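Uronate isomerase (Caulobacter crescentus, PDB 2Q01) interconverts D-glucuronate with D-fructuronate and D-galacturonate with D-tagaturonate, as a uronate isomerase of the metallo-dependent hydrolase superfamily. Local coordinates at residues D161-E166 with S424-H429; Q125-T130 with D152-R157; P46-T51 with D418-L423; A30-L35 with V431-D436. All coordinates share one frame; numbering follows the deposited sequence. Where two conformers were deposited one is given.

Contact 1: residues D161-E166 with S424-H429; sequences DRFNIE and SIPARH
Phe163 and Pro426 bring the two backbones to a CA-CA separation of 6.3 Å, where the loop running from helix 156-162 into strand 165-169 passes the first turn of helix 425-445. The proline turns its CG-CD edge onto one face of the aromatic ring: Pro426 CG stands 3.6 Å from the Phe163 ring centroid and 8° off the ring normal, a centred CH-pi contact. Pro426 CD shares the same face, 3.7 Å from Phe163 CD2. With its CG anti to its carbonyl carbon (chi1 -72°), Phe163 presents this face to the helix. Proline suits the first turn, since the amide hydrogen it lacks has no helical acceptor there. Asn164 adopts positive phi in a Schellman motif that ends helix 156-162 and leads the chain into strand 165-169, the helix-to-strand passage of a beta/alpha fold, consistent with the TIM-barrel clan of this family. One residue on, Ile165 points toward helix 425-445, and its CD1 meets Ile425 CG2 at 4.4 Å. Strand 37-39 adds Ile37, which touches both Ile425 and Pro426. Within the helix, His429 ND1 makes a weak hydrogen bond of 3.4 Å to Ile425 O, while His429 NE2 is bonded to Ile38 O.

Contact 2: residues Q125-T130 with D152-R157; sequences QVFGFT and DAFRPR
Phe127 and Phe154 hold their rings almost exactly parallel, with planes at 1°, but so strongly offset that little of one lies over the other. The centroids are 5.3 Å apart, and the touching is done by one corner of each ring: Phe127 CE2 lies 3.4 Å from Phe154 CE2. Phe127 reaches this place from just beyond the end of helix 114-126, its CG anti to the carbonyl carbon (chi1 -68°), whereas Phe154 comes from the loop that leads into helix 156-162. Val126 adds a second approach to the Phe154 ring. Its carbonyl oxygen lies near the plane of that ring, with Val126 O 3.5 Å from Phe154 CZ at the edge, and its CG1 branch packs 3.9 Å from Phe154 CE2. The contact thus joins the C-terminal end of one helix to the N-terminal approach of another, and Ile145 and Ala148 of the intervening helix 138-149 also pack on Phe127. Arg162 sets its charge against Phe154 in a cation-pi contact and gives Val126 O a weak hydrogen bond. The offset rings probably contribute mainly dispersion, while the carbonyl at the ring edge probably gains from the slightly positive C-H rim.

Contact 3: residues P46-T51 with D418-L423; sequences PSWFAT and DTRAFL
Phe422 turns its CG anti to the backbone N (chi1 178°), which carries its ring toward helix 47-51, while Phe49 holds its CG anti to the carbonyl carbon (chi1 -50°) and sends its ring out to meet it. The result is a T-shaped pair: the edge of Phe49 faces the flat of Phe422, with planes at 70° and centroids 5.3 Å apart. The leading atom is Phe49 CZ, 3.6 Å from Phe422 CE1, followed by Phe49 CE2 at 3.8 Å from Phe422 CZ. Beside this pair the indole of Trp48 slides past Phe422, and Trp48 CZ3 lies 4.1 Å from Phe422 CB. The far rim of the same indole meets the backbone of the 418-423 loop, where Arg420 O lies in the ring plane 3.5 Å from Trp48 CH2. The Arg420 side chain runs out extended, and Trp48 CZ2 stands over one face of its guanidinium, 4.2 Å from Arg420 NH1; the polar end is hydrogen-bonded through NH2 to His43 O. The contact thereby attaches the short helix 47-51 to the loop before helix 425-445, with Ile165 and Leu168 of strand 165-169 also packing on Phe422. An alanine at Phe422 would remove the face that receives the Phe49 edge and would probably open a gap among Phe49, Ile165 and Leu168. Across the interface the attraction is largely apolar and aromatic, with ring C-H groups turned toward a pi face in one place and a carbonyl oxygen in the other.

Contact 4: residues A30-L35 with V431-D436; sequences ALVKDL and VARRVD
Arg433 grips the carbonyl oxygen of Leu35 with two donors. The better bond runs from Arg433 NH1 to Leu35 O, 3.0 Å long with an N-H...O angle of 154°, and this oxygen lies near the guanidinium plane, although the donor is tilted 30° from the carbonyl plane. Arg433 NH2 adds a weak bond to the same oxygen at 3.3 Å. Above one face of the guanidinium sits Val32 O, 3.2 Å from Arg433 NH1 but poorly angled for bonding; this oxygen instead receives Leu35 N, 3.2 Å away, in the type I beta turn from Val32 to Leu35. The arginine gets there because its chain is extended from CG to NE. Along that chain the apolar part packs, with Val32 CG1 3.7 Å from Arg433 CG and 3.8 Å from Arg433 CB. A methionine in place of Arg433 would lose both donors and is likely to leave Leu35 O without these partners and the turn less firmly tied to the helix. The turn joins helix 19-30 to strand 37-39, and helix 425-445 runs beside it; helix 451-469 flanks both, Ile458 and Thr462 touching Val32 and Thr462 also touching Arg433.

Helix 425-445 connects contacts 1 and 4, whose centres are 12 Å apart, and the loop just before it supplies contact 3, also 12 Å from contact 1. Phe422 ties contact 3 to contact 1: its CE1 lies 3.8 Å from Ile165 CD1, and its CE2 3.9 Å from Phe163 CE2. Contacts 1 and 2 share helix 156-162, with Phe163 CE1 4.2 Å from Val126 CG2. Contact 2 reaches contact 3 through a probable hydrogen bond of 2.7 Å between Arg157 NE and Phe49 O. Contacts 3 and 4 do not touch, their nearest atoms being about 10 Å apart. The potassium site formed by Ala375, Tyr378, Leu381 and Asn411 uses residues from none of the four contacts.

Contact 1: residues D161-E166 with S424-H429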
loop_
_atom_site.group_PDB
_atom_site.type_symbol
_atom_site.label_atom_id
_atom_site.label_comp_id
_atom_site.label_asym_id
_atom_site.label_seq_id
_atom_site.Cartn_x
_atom_site.Cartn_y
_atom_site.Cartn_z
ATOM N N ASP B 161 -31.300 23.060 -9.408
ATOM C CA ASP B 161 -31.102 24.472 -9.084
ATOM C C ASP B 161 -30.836 24.705 -7.597
ATOM O O ASP B 161 -29.977 25.512 -7.237
ATOM C CB ASP B 161 -32.298 25.294 -9.559
ATOM C CG ASP B 161 -32.562 25.131 -11.044
ATOM O OD1 ASP B 161 -33.723 25.318 -11.470
ATOM O OD2 ASP B 161 -31.608 24.804 -11.784
ATOM N N ARG B 162 -31.566 23.985 -6.747
ATOM C CA ARG B 162 -31.385 24.057 -5.301
ATOM C C ARG B 162 -30.011 23.556 -4.864
ATOM O O ARG B 162 -29.436 24.075 -3.902
ATOM C CB ARG B 162 -32.468 23.253 -4.579
ATOM C CG ARG B 162 -32.650 23.660 -3.122
ATOM C CD ARG B 162 -32.706 22.460 -2.201
ATOM N NE ARG B 162 -33.970 21.736 -2.309
ATOM C CZ ARG B 162 -34.448 20.915 -1.379
ATOM N NH1 ARG B 162 -33.776 20.707 -0.250
ATOM N NH2 ARG B 162 -35.606 20.307 -1.580
ATOM N N PHE B 163 -29.490 22.554 -5.574
ATOM C CA PHE B 163 -28.190 21.962 -5.255
ATOM C C PHE B 163 -27.021 22.835 -5.720
ATOM O O PHE B 163 -25.873 22.613 -5.315
ATOM C CB PHE B 163 -28.064 20.558 -5.853
ATOM C CG PHE B 163 -28.910 19.508 -5.170
ATOM C CD1 PHE B 163 -29.427 19.706 -3.888
ATOM C CD2 PHE B 163 -29.157 18.291 -5.805
ATOM C CE1 PHE B 163 -30.197 18.726 -3.266
ATOM C CE2 PHE B 163 -29.920 17.302 -5.190
ATOM C CZ PHE B 163 -30.442 17.519 -3.918
ATOM N N ASN B 164 -27.331 23.826 -6.556
ATOM C CA ASN B 164 -26.359 24.771 -7.108
ATOM C C ASN B 164 -25.355 24.054 -8.005
ATOM O O ASN B 164 -24.145 24.259 -7.912
ATOM C CB ASN B 164 -25.678 25.607 -6.002
ATOM C CG ASN B 164 -25.044 26.890 -6.529
ATOM O OD1 ASN B 164 -24.157 27.458 -5.887
ATOM N ND2 ASN B 164 -25.492 27.348 -7.697
ATOM N N ILE B 165 -25.875 23.189 -8.868
ATOM C CA ILE B 165 -25.035 22.484 -9.814
ATOM C C ILE B 165 -24.794 23.398 -10.998
ATOM O O ILE B 165 -25.734 23.892 -11.618
ATOM C CB ILE B 165 -25.635 21.129 -10.236
ATOM C CG1 ILE B 165 -25.857 20.256 -8.992
ATOM C CG2 ILE B 165 -24.716 20.420 -11.248
ATOM C CD1 ILE B 165 -26.839 19.110 -9.169
ATOM N N GLU B 166 -23.522 23.646 -11.278
ATOM C CA GLU B 166 -23.136 24.457 -12.412
ATOM C C GLU B 166 -23.078 23.607 -13.676
ATOM O O GLU B 166 -23.673 23.962 -14.692
ATOM C CB GLU B 166 -21.795 25.124 -12.147
ATOM C CG GLU B 166 -21.373 26.066 -13.248
ATOM C CD GLU B 166 -20.492 27.179 -12.755
ATOM O OE1 GLU B 166 -19.385 27.316 -13.305
ATOM O OE2 GLU B 166 -20.904 27.918 -11.830
ATOM N N SER B 424 -27.458 12.325 -3.734
ATOM C CA SER B 424 -26.201 12.198 -3.007
ATOM C C SER B 424 -25.114 13.112 -3.576
ATOM O O SER B 424 -24.031 13.213 -3.008
ATOM C CB SER B 424 -25.722 10.743 -3.018
ATOM O OG SER B 424 -26.601 9.902 -2.290
ATOM N N ILE B 425 -25.399 13.771 -4.701
ATOM C CA ILE B 425 -24.413 14.655 -5.356
ATOM C C ILE B 425 -23.880 15.781 -4.451
ATOM O O ILE B 425 -22.657 15.871 -4.278
ATOM C CB ILE B 425 -24.866 15.150 -6.774
ATOM C CG1 ILE B 425 -24.815 14.000 -7.783
ATOM C CG2 ILE B 425 -24.017 16.322 -7.263
ATOM C CD1 ILE B 425 -25.257 14.393 -9.185
ATOM N N PRO B 426 -24.771 16.623 -3.860
ATOM C CA PRO B 426 -24.260 17.590 -2.878
ATOM C C PRO B 426 -23.595 16.967 -1.642
ATOM O O PRO B 426 -22.631 17.531 -1.132
ATOM C CB PRO B 426 -25.506 18.387 -2.482
ATOM C CG PRO B 426 -26.643 17.509 -2.814
ATOM C CD PRO B 426 -26.227 16.791 -4.047
ATOM N N ALA B 427 -24.099 15.818 -1.190
ATOM C CA ALA B 427 -23.494 15.044 -0.097
ATOM C C ALA B 427 -22.054 14.624 -0.382
ATOM O O ALA B 427 -21.190 14.754 0.478
ATOM C CB ALA B 427 -24.342 13.821 0.216
ATOM N N ARG B 428 -21.818 14.139 -1.600
ATOM C CA ARG B 428 -20.516 13.622 -2.029
ATOM C C ARG B 428 -19.494 14.719 -2.268
ATOM O O ARG B 428 -18.310 14.547 -1.970
ATOM C CB ARG B 428 -20.671 12.782 -3.299
ATOM C CG ARG B 428 -21.247 11.410 -3.048
ATOM C CD ARG B 428 -21.830 10.816 -4.315
ATOM N NE ARG B 428 -22.587 9.592 -4.045
ATOM C CZ ARG B 428 -22.059 8.374 -3.967
ATOM N NH1 ARG B 428 -20.756 8.190 -4.139
ATOM N NH2 ARG B 428 -22.842 7.332 -3.714
ATOM N N HIS B 429 -19.955 15.832 -2.831
ATOM C CA HIS B 429 -19.117 17.010 -3.032
ATOM C C HIS B 429 -18.752 17.702 -1.728
ATOM O O HIS B 429 -17.659 18.242 -1.616
ATOM C CB HIS B 429 -19.772 17.994 -3.998
ATOM C CG HIS B 429 -19.406 17.755 -5.427
ATOM N ND1 HIS B 429 -20.028 16.804 -6.204
ATOM C CD2 HIS B 429 -18.470 18.332 -6.215
ATOM C CE1 HIS B 429 -19.493 16.807 -7.412
ATOM N NE2 HIS B 429 -18.549 17.728 -7.445
#

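Contact 2: residues Q125-T130 with D152-R157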
loop_
_atom_site.group_PDB
_atom_site.type_symbol
_atom_site.label_atom_id
_atom_site.label_comp_id
_atom_site.label_asym_id
_atom_site.label_seq_id
_atom_site.Cartn_x
_atom_site.Cartn_y
_atom_site.Cartn_z
ATOM N N GLN B 125 -30.143 17.112 5.498
ATOM C CA GLN B 125 -30.040 18.362 4.734
ATOM C C GLN B 125 -31.057 18.481 3.599
ATOM O O GLN B 125 -31.557 19.571 3.332
ATOM C CB GLN B 125 -28.624 18.571 4.174
ATOM C CG GLN B 125 -27.492 18.432 5.186
ATOM C CD GLN B 125 -27.494 19.530 6.223
ATOM O OE1 GLN B 125 -27.470 19.260 7.423
ATOM N NE2 GLN B 125 -27.529 20.779 5.768
ATOM N N VAL B 126 -31.351 17.375 2.919
ATOM C CA VAL B 126 -32.264 17.418 1.772
ATOM C C VAL B 126 -33.718 17.257 2.231
ATOM O O VAL B 126 -34.599 17.973 1.759
ATOM C CB VAL B 126 -31.877 16.386 0.655
ATOM C CG1 VAL B 126 -32.748 16.545 -0.582
ATOM C CG2 VAL B 126 -30.418 16.532 0.268
ATOM N N PHE B 127 -33.957 16.345 3.170
ATOM C CA PHE B 127 -35.317 16.078 3.645
ATOM C C PHE B 127 -35.660 16.694 4.995
ATOM O O PHE B 127 -36.835 16.874 5.311
ATOM C CB PHE B 127 -35.587 14.577 3.694
ATOM C CG PHE B 127 -35.640 13.932 2.351
ATOM C CD1 PHE B 127 -34.658 13.035 1.964
ATOM C CD2 PHE B 127 -36.669 14.228 1.461
ATOM C CE1 PHE B 127 -34.699 12.438 0.714
ATOM C CE2 PHE B 127 -36.718 13.631 0.206
ATOM C CZ PHE B 127 -35.733 12.740 -0.167
ATOM N N GLY B 128 -34.643 17.009 5.789
ATOM C CA GLY B 128 -34.854 17.630 7.091
ATOM C C GLY B 128 -35.387 16.680 8.147
ATOM O O GLY B 128 -36.199 17.077 8.982
ATOM N N PHE B 129 -34.937 15.428 8.107
ATOM C CA PHE B 129 -35.249 14.453 9.154
ATOM C C PHE B 129 -34.514 14.789 10.443
ATOM O O PHE B 129 -33.427 15.369 10.413
ATOM C CB PHE B 129 -34.891 13.031 8.715
ATOM C CG PHE B 129 -35.924 12.389 7.839
ATOM C CD1 PHE B 129 -35.747 12.329 6.467
ATOM C CD2 PHE B 129 -37.076 11.840 8.387
ATOM C CE1 PHE B 129 -36.700 11.737 5.647
ATOM C CE2 PHE B 129 -38.037 11.245 7.576
ATOM C CZ PHE B 129 -37.846 11.197 6.201
ATOM N N THR B 130 -35.112 14.420 11.572
ATOM C CA THR B 130 -34.549 14.749 12.875
ATOM C C THR B 130 -34.234 13.507 13.715
ATOM O O THR B 130 -33.510 13.591 14.709
ATOM C CB THR B 130 -35.443 15.757 13.652
ATOM O OG1 THR B 130 -34.820 16.082 14.899
ATOM C CG2 THR B 130 -36.840 15.191 13.914
ATOM N N ASP B 152 -43.379 20.058 -5.887
ATOM C CA ASP B 152 -42.696 20.762 -6.978
ATOM C C ASP B 152 -41.228 21.064 -6.673
ATOM O O ASP B 152 -40.441 21.335 -7.584
ATOM C CB ASP B 152 -43.427 22.070 -7.316
ATOM C CG ASP B 152 -44.813 21.843 -7.911
ATOM O OD1 ASP B 152 -45.027 20.816 -8.594
ATOM O OD2 ASP B 152 -45.691 22.707 -7.699
ATOM N N ALA B 153 -40.868 21.015 -5.392
ATOM C CA ALA B 153 -39.512 21.337 -4.942
ATOM C C ALA B 153 -38.537 20.171 -5.116
ATOM O O ALA B 153 -37.321 20.340 -4.984
ATOM C CB ALA B 153 -39.537 21.804 -3.488
ATOM N N PHE B 154 -39.085 18.993 -5.410
ATOM C CA PHE B 154 -38.293 17.783 -5.603
ATOM C C PHE B 154 -38.382 17.243 -7.039
ATOM O O PHE B 154 -38.099 16.074 -7.294
ATOM C CB PHE B 154 -38.681 16.719 -4.573
ATOM C CG PHE B 154 -38.159 16.997 -3.186
ATOM C CD1 PHE B 154 -38.822 17.883 -2.332
ATOM C CD2 PHE B 154 -37.007 16.368 -2.728
ATOM C CE1 PHE B 154 -38.340 18.137 -1.047
ATOM C CE2 PHE B 154 -36.514 16.622 -1.447
ATOM C CZ PHE B 154 -37.185 17.502 -0.602
ATOM N N ARG B 155 -38.781 18.106 -7.967
ATOM C CA ARG B 155 -38.671 17.823 -9.388
ATOM C C ARG B 155 -37.187 17.898 -9.727
ATOM O O ARG B 155 -36.478 18.738 -9.166
ATOM C CB ARG B 155 -39.452 18.854 -10.216
ATOM C CG ARG B 155 -40.940 18.926 -9.917
ATOM C CD ARG B 155 -41.652 17.630 -10.270
ATOM N NE ARG B 155 -42.092 17.613 -11.662
ATOM C CZ ARG B 155 -43.358 17.737 -12.047
ATOM N NH1 ARG B 155 -44.319 17.879 -11.145
ATOM N NH2 ARG B 155 -43.666 17.715 -13.336
ATOM N N PRO B 156 -36.703 16.998 -10.607
ATOM C CA PRO B 156 -35.295 16.951 -11.034
ATOM C C PRO B 156 -34.649 18.303 -11.356
ATOM O O PRO B 156 -33.553 18.583 -10.860
ATOM C CB PRO B 156 -35.343 16.062 -12.274
ATOM C CG PRO B 156 -36.462 15.119 -11.985
ATOM C CD PRO B 156 -37.490 15.903 -11.214
ATOM N N ARG B 157 -35.325 19.124 -12.157
ATOM C CA ARG B 157 -34.834 20.461 -12.513
ATOM C C ARG B 157 -34.785 21.404 -11.311
ATOM O O ARG B 157 -33.845 22.190 -11.170
ATOM C CB ARG B 157 -35.707 21.088 -13.599
ATOM C CG ARG B 157 -35.545 20.484 -14.979
ATOM C CD ARG B 157 -36.400 21.235 -15.996
ATOM N NE ARG B 157 -36.272 20.660 -17.329
ATOM C CZ ARG B 157 -36.984 21.035 -18.385
ATOM N NH1 ARG B 157 -37.892 21.995 -18.278
ATOM N NH2 ARG B 157 -36.783 20.450 -19.556
#

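Contact 3: residues P46-T51 with D418-L423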
loop_
_atom_site.group_PDB
_atom_site.type_symbol
_atom_site.label_atom_id
_atom_site.label_comp_id
_atom_site.label_asym_id
_atom_site.label_seq_id
_atom_site.Cartn_x
_atom_site.Cartn_y
_atom_site.Cartn_z
ATOM N N PRO B 46 -30.061 11.521 -18.251
ATOM C CA PRO B 46 -30.426 12.801 -18.881
ATOM C C PRO B 46 -31.927 12.995 -19.112
ATOM O O PRO B 46 -32.385 14.130 -19.235
ATOM C CB PRO B 46 -29.708 12.741 -20.233
ATOM C CG PRO B 46 -29.491 11.284 -20.490
ATOM C CD PRO B 46 -29.194 10.720 -19.136
ATOM N N SER B 47 -32.675 11.895 -19.173
ATOM C CA SER B 47 -34.122 11.943 -19.369
ATOM C C SER B 47 -34.859 12.517 -18.161
ATOM O O SER B 47 -35.976 13.018 -18.303
ATOM C CB SER B 47 -34.663 10.551 -19.688
ATOM O OG SER B 47 -34.702 9.748 -18.525
ATOM N N TRP B 48 -34.235 12.438 -16.985
ATOM C CA TRP B 48 -34.784 13.021 -15.758
ATOM C C TRP B 48 -34.988 14.527 -15.880
ATOM O O TRP B 48 -35.960 15.064 -15.360
ATOM C CB TRP B 48 -33.878 12.738 -14.555
ATOM C CG TRP B 48 -33.792 11.292 -14.132
ATOM C CD1 TRP B 48 -34.675 10.287 -14.421
ATOM C CD2 TRP B 48 -32.779 10.706 -13.302
ATOM N NE1 TRP B 48 -34.265 9.111 -13.836
ATOM C CE2 TRP B 48 -33.106 9.341 -13.142
ATOM C CE3 TRP B 48 -31.620 11.205 -12.682
ATOM C CZ2 TRP B 48 -32.310 8.461 -12.395
ATOM C CZ3 TRP B 48 -30.830 10.329 -11.936
ATOM C CH2 TRP B 48 -31.180 8.973 -11.800
ATOM N N PHE B 49 -34.079 15.195 -16.581
ATOM C CA PHE B 49 -34.134 16.645 -16.738
ATOM C C PHE B 49 -34.839 17.081 -18.019
ATOM O O PHE B 49 -35.272 18.228 -18.126
ATOM C CB PHE B 49 -32.725 17.248 -16.652
ATOM C CG PHE B 49 -31.949 16.776 -15.460
ATOM C CD1 PHE B 49 -30.975 15.793 -15.594
ATOM C CD2 PHE B 49 -32.219 17.288 -14.194
ATOM C CE1 PHE B 49 -30.270 15.340 -14.486
ATOM C CE2 PHE B 49 -31.519 16.839 -13.083
ATOM C CZ PHE B 49 -30.543 15.864 -13.229
ATOM N N ALA B 50 -34.958 16.170 -18.981
ATOM C CA ALA B 50 -35.636 16.483 -20.234
ATOM C C ALA B 50 -37.148 16.389 -20.067
ATOM O O ALA B 50 -37.889 17.224 -20.594
ATOM C CB ALA B 50 -35.153 15.574 -21.359
ATOM N N THR B 51 -37.599 15.376 -19.329
ATOM C CA THR B 51 -39.026 15.194 -19.071
ATOM C C THR B 51 -39.478 15.954 -17.826
ATOM O O THR B 51 -40.612 16.425 -17.767
ATOM C CB THR B 51 -39.423 13.697 -18.936
ATOM O OG1 THR B 51 -38.856 13.142 -17.741
ATOM C CG2 THR B 51 -38.959 12.895 -20.150
ATOM N N ASP B 418 -19.149 10.610 -9.707
ATOM C CA ASP B 418 -19.279 9.322 -10.417
ATOM C C ASP B 418 -20.441 8.450 -9.907
ATOM O O ASP B 418 -20.273 7.260 -9.618
ATOM C CB ASP B 418 -17.944 8.556 -10.392
ATOM C CG ASP B 418 -17.895 7.409 -11.396
ATOM O OD1 ASP B 418 -18.402 7.566 -12.525
ATOM O OD2 ASP B 418 -17.346 6.343 -11.045
ATOM N N THR B 419 -21.619 9.053 -9.795
ATOM C CA THR B 419 -22.761 8.365 -9.193
ATOM C C THR B 419 -24.028 8.452 -10.047
ATOM O O THR B 419 -24.181 9.364 -10.866
ATOM C CB THR B 419 -23.020 8.863 -7.732
ATOM O OG1 THR B 419 -24.068 8.094 -7.125
ATOM C CG2 THR B 419 -23.378 10.355 -7.702
ATOM N N ARG B 420 -24.916 7.478 -9.867
ATOM C CA ARG B 420 -26.253 7.531 -10.450
ATOM C C ARG B 420 -27.228 8.206 -9.470
ATOM O O ARG B 420 -28.192 8.853 -9.890
ATOM C CB ARG B 420 -26.734 6.127 -10.851
ATOM C CG ARG B 420 -28.031 6.120 -11.657
ATOM C CD ARG B 420 -28.198 4.883 -12.531
ATOM N NE ARG B 420 -29.462 4.926 -13.273
ATOM C CZ ARG B 420 -29.634 5.517 -14.457
ATOM N NH1 ARG B 420 -30.829 5.500 -15.036
ATOM N NH2 ARG B 420 -28.623 6.126 -15.068
ATOM N N ALA B 421 -26.958 8.057 -8.171
ATOM C CA ALA B 421 -27.773 8.657 -7.113
ATOM C C ALA B 421 -27.640 10.179 -7.123
ATOM O O ALA B 421 -26.630 10.735 -6.692
ATOM C CB ALA B 421 -27.397 8.079 -5.748
ATOM N N PHE B 422 -28.672 10.838 -7.637
ATOM C CA PHE B 422 -28.652 12.273 -7.865
ATOM C C PHE B 422 -28.686 13.074 -6.566
ATOM O O PHE B 422 -28.004 14.091 -6.447
ATOM C CB PHE B 422 -29.819 12.669 -8.771
ATOM C CG PHE B 422 -29.921 14.142 -9.027
ATOM C CD1 PHE B 422 -28.934 14.808 -9.750
ATOM C CD2 PHE B 422 -31.010 14.863 -8.556
ATOM C CE1 PHE B 422 -29.026 16.175 -9.992
ATOM C CE2 PHE B 422 -31.113 16.228 -8.793
ATOM C CZ PHE B 422 -30.118 16.887 -9.513
ATOM N N LEU B 423 -29.465 12.597 -5.596
ATOM C CA LEU B 423 -29.621 13.266 -4.303
ATOM C C LEU B 423 -28.371 13.243 -3.427
ATOM O O LEU B 423 -28.248 14.046 -2.494
ATOM C CB LEU B 423 -30.794 12.663 -3.537
ATOM C CG LEU B 423 -32.110 13.432 -3.606
ATOM C CD1 LEU B 423 -32.787 13.298 -4.963
ATOM C CD2 LEU B 423 -33.014 12.924 -2.515
#

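Contact 4: residues A30-L35 with V431-D436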
loop_
_atom_site.group_PDB
_atom_site.type_symbol
_atom_site.label_atom_id
_atom_site.label_comp_id
_atom_site.label_asym_id
_atom_site.label_seq_id
_atom_site.Cartn_x
_atom_site.Cartn_y
_atom_site.Cartn_z
ATOM N N ALA B 30 -15.140 26.846 4.820
ATOM C CA ALA B 30 -16.053 27.996 4.719
ATOM C C ALA B 30 -15.845 28.801 3.430
ATOM O O ALA B 30 -16.784 29.372 2.879
ATOM C CB ALA B 30 -15.888 28.895 5.932
ATOM N N LEU B 31 -14.607 28.799 2.948
ATOM C CA LEU B 31 -14.194 29.481 1.731
ATOM C C LEU B 31 -14.710 28.786 0.476
ATOM O O LEU B 31 -14.607 29.324 -0.626
ATOM C CB LEU B 31 -12.666 29.484 1.679
ATOM C CG LEU B 31 -11.882 30.781 1.575
ATOM C CD1 LEU B 31 -11.991 31.569 2.869
ATOM C CD2 LEU B 31 -10.444 30.428 1.295
ATOM N N VAL B 32 -15.282 27.601 0.654
ATOM C CA VAL B 32 -15.477 26.659 -0.437
ATOM C C VAL B 32 -16.837 25.918 -0.411
ATOM O O VAL B 32 -17.319 25.463 -1.457
ATOM C CB VAL B 32 -14.235 25.712 -0.489
ATOM C CG1 VAL B 32 -14.588 24.257 -0.486
ATOM C CG2 VAL B 32 -13.324 26.098 -1.640
ATOM N N LYS B 33 -17.473 25.865 0.766
ATOM C CA LYS B 33 -18.698 25.069 0.997
ATOM C C LYS B 33 -19.919 25.443 0.160
ATOM O O LYS B 33 -20.805 24.612 -0.058
ATOM C CB LYS B 33 -19.085 25.057 2.484
ATOM C CG LYS B 33 -19.598 26.371 3.051
ATOM C CD LYS B 33 -19.780 26.278 4.557
ATOM C CE LYS B 33 -19.871 27.663 5.188
ATOM N NZ LYS B 33 -19.481 27.641 6.631
ATOM N N ASP B 34 -19.955 26.691 -0.297
ATOM C CA ASP B 34 -21.110 27.236 -0.989
ATOM C C ASP B 34 -20.817 27.549 -2.451
ATOM O O ASP B 34 -21.666 28.101 -3.147
ATOM C CB ASP B 34 -21.619 28.489 -0.264
ATOM C CG ASP B 34 -22.347 28.163 1.033
ATOM O OD1 ASP B 34 -23.232 27.276 1.017
ATOM O OD2 ASP B 34 -22.040 28.800 2.066
ATOM N N LEU B 35 -19.615 27.195 -2.906
ATOM C CA LEU B 35 -19.267 27.271 -4.326
ATOM C C LEU B 35 -20.143 26.312 -5.132
ATOM O O LEU B 35 -20.579 25.280 -4.601
ATOM C CB LEU B 35 -17.784 26.942 -4.542
ATOM C CG LEU B 35 -16.740 28.021 -4.248
ATOM C CD1 LEU B 35 -15.351 27.449 -4.408
ATOM C CD2 LEU B 35 -16.916 29.239 -5.148
ATOM N N VAL B 431 -18.312 16.065 1.178
ATOM C CA VAL B 431 -17.266 15.178 1.713
ATOM C C VAL B 431 -15.906 15.496 1.082
ATOM O O VAL B 431 -14.900 15.582 1.781
ATOM C CB VAL B 431 -17.630 13.682 1.491
ATOM C CG1 VAL B 431 -16.457 12.745 1.801
ATOM C CG2 VAL B 431 -18.814 13.302 2.323
ATOM N N ALA B 432 -15.894 15.695 -0.237
ATOM C CA ALA B 432 -14.680 16.075 -0.970
ATOM C C ALA B 432 -14.076 17.359 -0.430
ATOM O O ALA B 432 -12.868 17.449 -0.232
ATOM C CB ALA B 432 -14.988 16.234 -2.439
ATOM N N ARG B 433 -14.936 18.344 -0.185
ATOM C CA ARG B 433 -14.521 19.659 0.304
ATOM C C ARG B 433 -13.976 19.653 1.739
ATOM O O ARG B 433 -13.015 20.364 2.031
ATOM C CB ARG B 433 -15.667 20.652 0.138
ATOM C CG ARG B 433 -15.960 20.950 -1.329
ATOM C CD ARG B 433 -17.313 21.609 -1.556
ATOM N NE ARG B 433 -17.528 21.801 -2.990
ATOM C CZ ARG B 433 -18.438 22.602 -3.534
ATOM N NH1 ARG B 433 -19.265 23.315 -2.778
ATOM N NH2 ARG B 433 -18.515 22.693 -4.851
ATOM N N ARG B 434 -14.559 18.829 2.610
ATOM C CA ARG B 434 -14.111 18.711 4.003
ATOM C C ARG B 434 -12.797 17.970 4.145
ATOM O O ARG B 434 -11.952 18.363 4.952
ATOM C CB ARG B 434 -15.168 18.014 4.855
ATOM C CG ARG B 434 -16.419 18.828 5.020
ATOM C CD ARG B 434 -17.469 18.125 5.842
ATOM N NE ARG B 434 -18.579 19.040 6.065
ATOM C CZ ARG B 434 -18.743 19.766 7.165
ATOM N NH1 ARG B 434 -19.774 20.585 7.256
ATOM N NH2 ARG B 434 -17.890 19.657 8.176
ATOM N N VAL B 435 -12.637 16.892 3.374
ATOM C CA VAL B 435 -11.414 16.079 3.389
ATOM C C VAL B 435 -10.227 16.854 2.811
ATOM O O VAL B 435 -9.128 16.821 3.378
ATOM C CB VAL B 435 -11.612 14.717 2.675
ATOM C CG1 VAL B 435 -10.286 13.979 2.496
ATOM C CG2 VAL B 435 -12.574 13.855 3.460
ATOM N N ASP B 436 -10.461 17.566 1.707
ATOM C CA ASP B 436 -9.460 18.472 1.133
ATOM C C ASP B 436 -9.092 19.590 2.105
ATOM O O ASP B 436 -7.920 19.972 2.194
ATOM C CB ASP B 436 -9.946 19.083 -0.187
ATOM C CG ASP B 436 -9.923 18.092 -1.349
ATOM O OD1 ASP B 436 -10.326 18.494 -2.464
ATOM O OD2 ASP B 436 -9.512 16.922 -1.163
#